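Local coordinates for protein phenol hydroxylase component phN (Pseudomonas stutzeri, PDB 3U52) that probably hydroxylates phenol and related aromatic compounds with dioxygen at a carboxylate-bridged di-iron centre, as the large oxygenase subunit of a multicomponent monooxygenase, at residues Q134-Q145 and F225-H236; S48-L56 and R235-V243. All blocks are in the same frame, centred on the assembly; numbering follows the deposited sequence.

Contact 1: residues Q134-Q145 and F225-H236; sequences QAIDELRHSQTQ and FGFSAQSDEARH. With FE (Fe (III) ion), chain H; FE (Fe (III) ion), chain G.
Phe225, His236 and His141 carry this meeting of two nearly antiparallel helix segments, whose axes come within 10.8 Å. His236 sits among Gln134, Asp137, Glu138 and His141, and its ND1 binds one iron at 2.4 Å. Its NE2 donates in the ring plane to the anti lone pair of Asp137 OD2, a nearly straight 2.7 Å bond, while the Gln134 amide stacks on one ring face. Asp137 OD2 also takes Arg235 NH2 from above the carboxylate plane, and OD1 goes to Tyr61. An alanine in place of Asp137 would probably leave the His236 ring freer to turn about its iron bond and Arg235 with just its weak bond to Asp232.

Each helix gives a Glu and a His three residues apart, Glu138 with His141 and Glu233 with His236, the EXXH pairs of a bacterial multicomponent monooxygenase's di-iron four-helix bundle. Glu199 joins the iron of Glu233 and His236; Glu108 joins the second, which holds His141 ND1 at 2.4 Å and Glu138 OE2 at 2.2 Å. From the other ring nitrogen, His141 NE2 donates to Asp232 OD2 at 2.8 Å, an oxygen that Arg140 NH2 also grips in a salt bridge; Glu69 is Arg140's further salt-bridge partner.

Phe225, its CG anti to the backbone N (chi1 166°), turns a ring edge toward the His141 face in an offset edge-to-face pair. Gln145 CG lies over one Phe225 face.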
# COMPACT_ATOMS: atom_id res chain seq x y z
N GLN A 134 -0.80 2.31 -24.82
CA GLN A 134 -1.89 3.18 -24.40
C GLN A 134 -3.19 2.38 -24.15
O GLN A 134 -3.84 2.53 -23.11
CB GLN A 134 -2.11 4.33 -25.40
CG GLN A 134 -3.33 5.12 -25.05
CD GLN A 134 -3.09 6.59 -24.95
OE1 GLN A 134 -2.07 7.11 -25.40
NE2 GLN A 134 -4.05 7.28 -24.31
N ALA A 135 -3.53 1.46 -25.05
CA ALA A 135 -4.71 0.61 -24.84
C ALA A 135 -4.71 -0.11 -23.48
O ALA A 135 -5.72 -0.11 -22.75
CB ALA A 135 -4.83 -0.42 -25.98
N ILE A 136 -3.60 -0.76 -23.14
CA ILE A 136 -3.61 -1.53 -21.89
C ILE A 136 -3.57 -0.56 -20.66
O ILE A 136 -4.11 -0.88 -19.61
CB ILE A 136 -2.53 -2.63 -21.87
CG1 ILE A 136 -2.79 -3.62 -20.73
CG2 ILE A 136 -1.18 -1.97 -21.75
CD1 ILE A 136 -1.81 -4.84 -20.72
N ASP A 137 -2.97 0.63 -20.78
CA ASP A 137 -3.14 1.65 -19.72
C ASP A 137 -4.59 2.09 -19.52
O ASP A 137 -5.02 2.35 -18.39
CB ASP A 137 -2.31 2.93 -20.01
CG ASP A 137 -0.82 2.71 -20.05
OD1 ASP A 137 -0.23 1.72 -19.54
OD2 ASP A 137 -0.18 3.59 -20.68
N GLU A 138 -5.35 2.26 -20.61
CA GLU A 138 -6.77 2.65 -20.47
C GLU A 138 -7.59 1.53 -19.83
O GLU A 138 -8.52 1.80 -19.07
CB GLU A 138 -7.39 3.01 -21.81
CG GLU A 138 -6.55 4.05 -22.54
CD GLU A 138 -6.61 5.43 -21.86
OE1 GLU A 138 -5.99 6.36 -22.37
OE2 GLU A 138 -7.28 5.58 -20.81
N LEU A 139 -7.28 0.28 -20.16
CA LEU A 139 -7.87 -0.83 -19.46
C LEU A 139 -7.58 -0.71 -17.96
O LEU A 139 -8.43 -0.92 -17.10
CB LEU A 139 -7.25 -2.15 -19.96
CG LEU A 139 -7.93 -3.38 -19.33
CD1 LEU A 139 -9.51 -3.39 -19.48
CD2 LEU A 139 -7.29 -4.72 -19.86
N ARG A 140 -6.34 -0.42 -17.63
CA ARG A 140 -6.00 -0.25 -16.23
C ARG A 140 -6.85 0.84 -15.61
O ARG A 140 -7.35 0.67 -14.51
CB ARG A 140 -4.54 0.15 -16.09
CG ARG A 140 -4.19 0.41 -14.62
CD ARG A 140 -2.76 0.63 -14.42
NE ARG A 140 -2.54 2.00 -14.19
CZ ARG A 140 -2.13 2.49 -13.04
NH1 ARG A 140 -1.87 1.69 -12.01
NH2 ARG A 140 -1.97 3.79 -12.93
N HIS A 141 -7.00 1.96 -16.31
CA HIS A 141 -7.70 3.13 -15.77
C HIS A 141 -9.15 2.80 -15.53
O HIS A 141 -9.70 3.12 -14.48
CB HIS A 141 -7.55 4.34 -16.73
CG HIS A 141 -6.16 4.90 -16.75
ND1 HIS A 141 -5.77 5.89 -17.63
CD2 HIS A 141 -5.06 4.60 -16.01
CE1 HIS A 141 -4.50 6.18 -17.42
NE2 HIS A 141 -4.05 5.43 -16.44
N SER A 142 -9.73 2.07 -16.48
CA SER A 142 -11.11 1.57 -16.36
C SER A 142 -11.33 0.69 -15.08
O SER A 142 -12.23 0.91 -14.29
CB SER A 142 -11.38 0.73 -17.63
OG SER A 142 -12.66 0.17 -17.54
N GLN A 143 -10.51 -0.34 -14.93
CA GLN A 143 -10.66 -1.30 -13.85
C GLN A 143 -10.31 -0.72 -12.50
O GLN A 143 -11.02 -0.97 -11.53
CB GLN A 143 -9.82 -2.54 -14.18
CG GLN A 143 -10.26 -3.22 -15.50
CD GLN A 143 -9.55 -4.54 -15.71
OE1 GLN A 143 -8.37 -4.66 -15.35
NE2 GLN A 143 -10.25 -5.52 -16.26
N THR A 144 -9.23 0.03 -12.39
CA THR A 144 -8.86 0.63 -11.12
C THR A 144 -9.88 1.69 -10.66
O THR A 144 -10.12 1.83 -9.47
CB THR A 144 -7.44 1.23 -11.12
OG1 THR A 144 -7.41 2.34 -12.00
CG2 THR A 144 -6.39 0.23 -11.59
N GLN A 145 -10.51 2.41 -11.59
CA GLN A 145 -11.65 3.24 -11.25
C GLN A 145 -12.84 2.44 -10.70
O GLN A 145 -13.40 2.85 -9.70
CB GLN A 145 -12.05 4.13 -12.46
CG GLN A 145 -10.95 5.17 -12.71
CD GLN A 145 -11.10 5.89 -14.03
OE1 GLN A 145 -12.15 5.79 -14.65
NE2 GLN A 145 -10.05 6.63 -14.46
N PHE A 225 -5.68 7.16 -6.88
CA PHE A 225 -5.81 6.81 -8.27
C PHE A 225 -5.13 7.90 -9.15
O PHE A 225 -4.34 7.57 -10.02
CB PHE A 225 -7.25 6.61 -8.74
CG PHE A 225 -7.34 6.59 -10.24
CD1 PHE A 225 -6.86 5.47 -10.95
CD2 PHE A 225 -7.76 7.71 -10.96
CE1 PHE A 225 -6.84 5.47 -12.35
CE2 PHE A 225 -7.74 7.72 -12.36
CZ PHE A 225 -7.28 6.59 -13.06
N GLY A 226 -5.42 9.18 -8.91
CA GLY A 226 -4.78 10.30 -9.70
C GLY A 226 -3.25 10.35 -9.66
O GLY A 226 -2.58 10.44 -10.72
N PHE A 227 -2.67 10.28 -8.47
CA PHE A 227 -1.21 10.14 -8.36
C PHE A 227 -0.69 8.96 -9.16
O PHE A 227 0.29 9.09 -9.84
CB PHE A 227 -0.70 10.02 -6.90
CG PHE A 227 -0.72 11.34 -6.12
CD1 PHE A 227 -1.39 11.44 -4.89
CD2 PHE A 227 -0.12 12.48 -6.64
CE1 PHE A 227 -1.44 12.66 -4.18
CE2 PHE A 227 -0.17 13.71 -5.94
CZ PHE A 227 -0.84 13.79 -4.70
N SER A 228 -1.35 7.81 -9.05
CA SER A 228 -0.98 6.60 -9.79
C SER A 228 -1.02 6.70 -11.35
O SER A 228 -0.25 6.05 -12.09
CB SER A 228 -1.91 5.49 -9.36
OG SER A 228 -1.19 4.31 -9.43
N ALA A 229 -1.94 7.53 -11.83
CA ALA A 229 -2.12 7.70 -13.25
C ALA A 229 -1.20 8.75 -13.86
O ALA A 229 -1.10 8.80 -15.08
CB ALA A 229 -3.56 8.05 -13.52
N GLN A 230 -0.51 9.57 -13.05
CA GLN A 230 0.41 10.61 -13.59
C GLN A 230 1.48 10.13 -14.56
O GLN A 230 1.60 10.68 -15.66
CB GLN A 230 1.06 11.43 -12.48
CG GLN A 230 0.08 12.42 -11.90
CD GLN A 230 0.71 13.25 -10.79
OE1 GLN A 230 1.48 12.72 -9.99
NE2 GLN A 230 0.39 14.54 -10.74
N SER A 231 2.25 9.11 -14.17
CA SER A 231 3.27 8.58 -15.07
C SER A 231 2.66 8.02 -16.36
O SER A 231 3.27 8.08 -17.41
CB SER A 231 4.17 7.55 -14.37
OG SER A 231 3.41 6.45 -13.90
N ASP A 232 1.45 7.47 -16.28
CA ASP A 232 0.78 6.96 -17.46
C ASP A 232 0.50 8.14 -18.38
O ASP A 232 0.82 8.08 -19.55
CB ASP A 232 -0.57 6.29 -17.13
CG ASP A 232 -0.45 5.00 -16.31
OD1 ASP A 232 0.62 4.37 -16.24
OD2 ASP A 232 -1.48 4.58 -15.75
N GLU A 233 -0.09 9.21 -17.85
CA GLU A 233 -0.52 10.35 -18.67
C GLU A 233 0.62 11.10 -19.28
O GLU A 233 0.43 11.68 -20.34
CB GLU A 233 -1.42 11.36 -17.92
CG GLU A 233 -2.75 10.76 -17.47
CD GLU A 233 -3.48 9.95 -18.56
OE1 GLU A 233 -3.89 8.83 -18.25
OE2 GLU A 233 -3.66 10.39 -19.72
N ALA A 234 1.78 11.10 -18.63
CA ALA A 234 2.99 11.61 -19.24
C ALA A 234 3.31 10.90 -20.57
O ALA A 234 3.71 11.56 -21.53
CB ALA A 234 4.19 11.49 -18.29
N ARG A 235 3.16 9.58 -20.63
CA ARG A 235 3.36 8.89 -21.89
C ARG A 235 2.25 9.27 -22.89
O ARG A 235 2.47 9.37 -24.11
CB ARG A 235 3.34 7.38 -21.66
CG ARG A 235 4.50 6.84 -20.84
CD ARG A 235 4.59 5.33 -21.03
NE ARG A 235 3.39 4.63 -20.52
CZ ARG A 235 3.23 4.30 -19.24
NH1 ARG A 235 4.17 4.59 -18.34
NH2 ARG A 235 2.15 3.67 -18.83
N HIS A 236 1.02 9.38 -22.39
CA HIS A 236 -0.13 9.61 -23.28
C HIS A 236 -0.05 11.00 -23.92
O HIS A 236 -0.35 11.16 -25.11
CB HIS A 236 -1.46 9.39 -22.55
CG HIS A 236 -1.60 8.00 -22.01
ND1 HIS A 236 -2.65 7.61 -21.22
CD2 HIS A 236 -0.79 6.92 -22.12
CE1 HIS A 236 -2.51 6.33 -20.89
NE2 HIS A 236 -1.37 5.90 -21.39
FE FE H . -4.58 8.86 -20.69
FE FE G . -7.12 7.04 -19.22
O HOH W 1 -2.30 9.56 -26.27

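Contact 2: residues S48-L56 and R235-V243; sequences SQWEDPFRL and RHMTLGLEV. With FE (Fe (III) ion), chain H.
Glu242 works on two neighbours in the loop, its CG on Trp50 and its carboxylate on the backbone of Glu51. The single hydrogen bond runs from Glu51 N to Glu242 OE2 at 3.0 Å, almost straight at 170°, reaching the oxygen from well above the carboxylate plane. In Glu242, CG anti to the backbone N (chi1 -178°) comes onto the indole, and the bend at chi2 (54°) turns the carboxylate round to the loop backbone.

Two CH-pi contacts follow. Glu242 CG stands over a face of the six-membered ring of Trp50, 3.6 Å from its centroid, with the carboxylate nearly perpendicular to the indole. Further along the loop, Arg235 CD lies over one face of the Phe54 ring, 3.9 Å from the centroid, and the aliphatic part of the arginine crosses the phenylalanine at about a right angle. The guanidinium continues past the ring toward Asp137 and Asp232, and its charge is too distant for more than a weak cation-pi attraction.

The rest is mostly van der Waals packing. Leu239 CD1 meets the rim of the indole, 3.8 Å from Trp50 CH2, and Val243 CG2 also comes to this edge. Pro53 lies alongside Leu239, its CB over the helix backbone, and Thr238 CG2 packs against Pro53 CB at 3.8 Å and also touches Pro53 O. Leu56 CD1 closes the row over a face of the Arg235 guanidinium.

Phe246 meets Trp50 edge-to-face, and a xenon atom bound at Trp50 marks an apolar pocket shared with Trp47, Phe188 and Leu191. The arrangement is an irregular N-terminal loop strapped across an outer flank of an iron-ligand helix in the di-iron hydroxylase fold, one turn of which carries the ligand His236.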
# COMPACT_ATOMS: atom_id res chain seq x y z
N SER A 48 9.29 5.33 -40.93
CA SER A 48 10.54 5.28 -40.17
C SER A 48 10.90 6.64 -39.54
O SER A 48 11.70 6.73 -38.58
CB SER A 48 11.68 4.78 -41.06
OG SER A 48 12.20 5.88 -41.80
N GLN A 49 10.28 7.69 -40.03
CA GLN A 49 10.46 8.97 -39.36
C GLN A 49 9.65 9.13 -38.06
O GLN A 49 9.80 10.13 -37.35
CB GLN A 49 10.22 10.09 -40.33
CG GLN A 49 11.28 10.05 -41.40
CD GLN A 49 10.99 11.00 -42.50
OE1 GLN A 49 11.91 11.67 -42.99
NE2 GLN A 49 9.73 11.07 -42.93
N TRP A 50 8.81 8.14 -37.75
CA TRP A 50 8.18 8.06 -36.43
C TRP A 50 9.24 8.06 -35.31
O TRP A 50 10.17 7.23 -35.34
CB TRP A 50 7.32 6.78 -36.34
CG TRP A 50 6.63 6.64 -35.01
CD1 TRP A 50 7.04 5.91 -33.94
CD2 TRP A 50 5.43 7.30 -34.62
NE1 TRP A 50 6.15 6.06 -32.89
CE2 TRP A 50 5.16 6.91 -33.29
CE3 TRP A 50 4.54 8.16 -35.28
CZ2 TRP A 50 4.01 7.36 -32.59
CZ3 TRP A 50 3.41 8.62 -34.58
CH2 TRP A 50 3.17 8.22 -33.24
N GLU A 51 9.15 9.00 -34.36
CA GLU A 51 10.01 9.00 -33.17
C GLU A 51 9.24 8.41 -32.01
O GLU A 51 8.13 8.87 -31.74
CB GLU A 51 10.48 10.42 -32.80
CG GLU A 51 11.48 11.08 -33.80
CD GLU A 51 12.74 10.25 -34.06
OE1 GLU A 51 13.34 9.71 -33.07
OE2 GLU A 51 13.15 10.15 -35.26
N ASP A 52 9.80 7.42 -31.34
CA ASP A 52 9.09 6.74 -30.23
C ASP A 52 8.84 7.75 -29.12
O ASP A 52 9.76 8.44 -28.72
CB ASP A 52 9.86 5.51 -29.73
CG ASP A 52 10.27 4.55 -30.88
OD1 ASP A 52 11.49 4.35 -31.08
OD2 ASP A 52 9.42 4.01 -31.59
N PRO A 53 7.59 7.90 -28.69
CA PRO A 53 7.28 8.88 -27.64
C PRO A 53 7.76 8.46 -26.25
O PRO A 53 7.85 9.32 -25.34
CB PRO A 53 5.76 9.02 -27.69
CG PRO A 53 5.27 7.72 -28.32
CD PRO A 53 6.38 7.25 -29.24
N PHE A 54 8.04 7.17 -26.09
CA PHE A 54 8.62 6.60 -24.87
C PHE A 54 9.25 5.30 -25.31
O PHE A 54 8.83 4.73 -26.33
CB PHE A 54 7.56 6.31 -23.78
CG PHE A 54 6.25 5.77 -24.32
CD1 PHE A 54 6.07 4.42 -24.55
CD2 PHE A 54 5.20 6.65 -24.63
CE1 PHE A 54 4.82 3.94 -25.10
CE2 PHE A 54 4.00 6.19 -25.18
CZ PHE A 54 3.82 4.82 -25.39
N ARG A 55 10.25 4.83 -24.56
CA ARG A 55 11.00 3.62 -24.90
C ARG A 55 11.00 2.62 -23.76
O ARG A 55 12.01 2.44 -23.09
CB ARG A 55 12.45 3.95 -25.28
CG ARG A 55 12.60 4.85 -26.49
CD ARG A 55 14.04 5.22 -26.79
NE ARG A 55 14.09 5.92 -28.09
CZ ARG A 55 13.92 7.23 -28.27
NH1 ARG A 55 13.96 7.74 -29.50
NH2 ARG A 55 13.70 8.05 -27.25
N LEU A 56 9.89 1.92 -23.59
CA LEU A 56 9.70 0.98 -22.51
C LEU A 56 9.53 -0.44 -23.03
O LEU A 56 8.50 -0.77 -23.64
CB LEU A 56 8.41 1.33 -21.78
CG LEU A 56 8.35 2.10 -20.48
CD1 LEU A 56 6.86 2.13 -20.12
CD2 LEU A 56 9.15 1.41 -19.39
N ARG A 235 3.16 9.58 -20.63
CA ARG A 235 3.36 8.89 -21.89
C ARG A 235 2.25 9.27 -22.89
O ARG A 235 2.47 9.37 -24.11
CB ARG A 235 3.34 7.38 -21.66
CG ARG A 235 4.50 6.84 -20.84
CD ARG A 235 4.59 5.33 -21.03
NE ARG A 235 3.39 4.63 -20.52
CZ ARG A 235 3.23 4.30 -19.24
NH1 ARG A 235 4.17 4.59 -18.34
NH2 ARG A 235 2.15 3.67 -18.83
N HIS A 236 1.02 9.38 -22.39
CA HIS A 236 -0.13 9.61 -23.28
C HIS A 236 -0.05 11.00 -23.92
O HIS A 236 -0.35 11.16 -25.11
CB HIS A 236 -1.46 9.39 -22.55
CG HIS A 236 -1.60 8.00 -22.01
ND1 HIS A 236 -2.65 7.61 -21.22
CD2 HIS A 236 -0.79 6.92 -22.12
CE1 HIS A 236 -2.51 6.33 -20.89
NE2 HIS A 236 -1.37 5.90 -21.39
N MET A 237 0.38 11.99 -23.15
CA MET A 237 0.60 13.34 -23.70
C MET A 237 1.71 13.37 -24.75
O MET A 237 1.58 14.08 -25.74
CB MET A 237 0.96 14.36 -22.61
CG MET A 237 -0.11 14.49 -21.57
SD MET A 237 0.38 15.65 -20.26
CE MET A 237 -0.01 17.22 -21.06
N THR A 238 2.80 12.64 -24.52
CA THR A 238 3.88 12.59 -25.48
C THR A 238 3.47 11.90 -26.78
O THR A 238 3.87 12.34 -27.89
CB THR A 238 5.16 11.93 -24.91
OG1 THR A 238 5.41 12.43 -23.59
CG2 THR A 238 6.32 12.31 -25.82
N LEU A 239 2.68 10.83 -26.68
CA LEU A 239 2.14 10.23 -27.90
C LEU A 239 1.30 11.28 -28.69
O LEU A 239 1.48 11.43 -29.90
CB LEU A 239 1.39 8.90 -27.63
CG LEU A 239 0.47 8.26 -28.70
CD1 LEU A 239 1.27 7.93 -29.96
CD2 LEU A 239 -0.16 6.97 -28.16
N GLY A 240 0.46 12.04 -27.99
CA GLY A 240 -0.42 13.03 -28.65
C GLY A 240 0.38 14.06 -29.42
O GLY A 240 0.03 14.43 -30.55
N LEU A 241 1.47 14.52 -28.82
CA LEU A 241 2.40 15.50 -29.43
C LEU A 241 3.10 14.87 -30.65
O LEU A 241 3.12 15.47 -31.72
CB LEU A 241 3.46 15.90 -28.42
CG LEU A 241 4.00 17.33 -28.28
CD1 LEU A 241 5.49 17.26 -27.93
CD2 LEU A 241 3.68 18.23 -29.52
N GLU A 242 3.64 13.66 -30.49
CA GLU A 242 4.25 12.95 -31.63
C GLU A 242 3.30 12.79 -32.80
O GLU A 242 3.67 13.06 -33.96
CB GLU A 242 4.82 11.57 -31.22
CG GLU A 242 5.54 10.80 -32.41
CD GLU A 242 6.67 11.60 -33.17
OE1 GLU A 242 7.21 12.60 -32.63
OE2 GLU A 242 7.07 11.20 -34.31
N VAL A 243 2.07 12.35 -32.49
CA VAL A 243 0.99 12.16 -33.48
C VAL A 243 0.80 13.40 -34.36
O VAL A 243 0.88 13.26 -35.58
CB VAL A 243 -0.38 11.65 -32.81
CG1 VAL A 243 -1.60 11.82 -33.75
CG2 VAL A 243 -0.27 10.16 -32.38
FE FE H . -4.58 8.86 -20.69

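From the N terminus, the chain first runs through the loop 48-56, then into helix 58-81, and reaches helix 125-155, which supplies residues 134-145. Some 80 mostly helical residues later it enters helix 220-250, where 225-236 closes contact 1; the same helix runs on into 235-243 and closes contact 2. Contact 1 is therefore nested inside the larger loop of contact 2. Both share Arg235 and His236, and they touch where Gln134 OE1 lies 3.4 Å from Leu239 CD2. Their centres are about 16 Å apart. Helix 220-250 is thus tied to helix 125-155 beside the irons and to the N-terminal loop farther along.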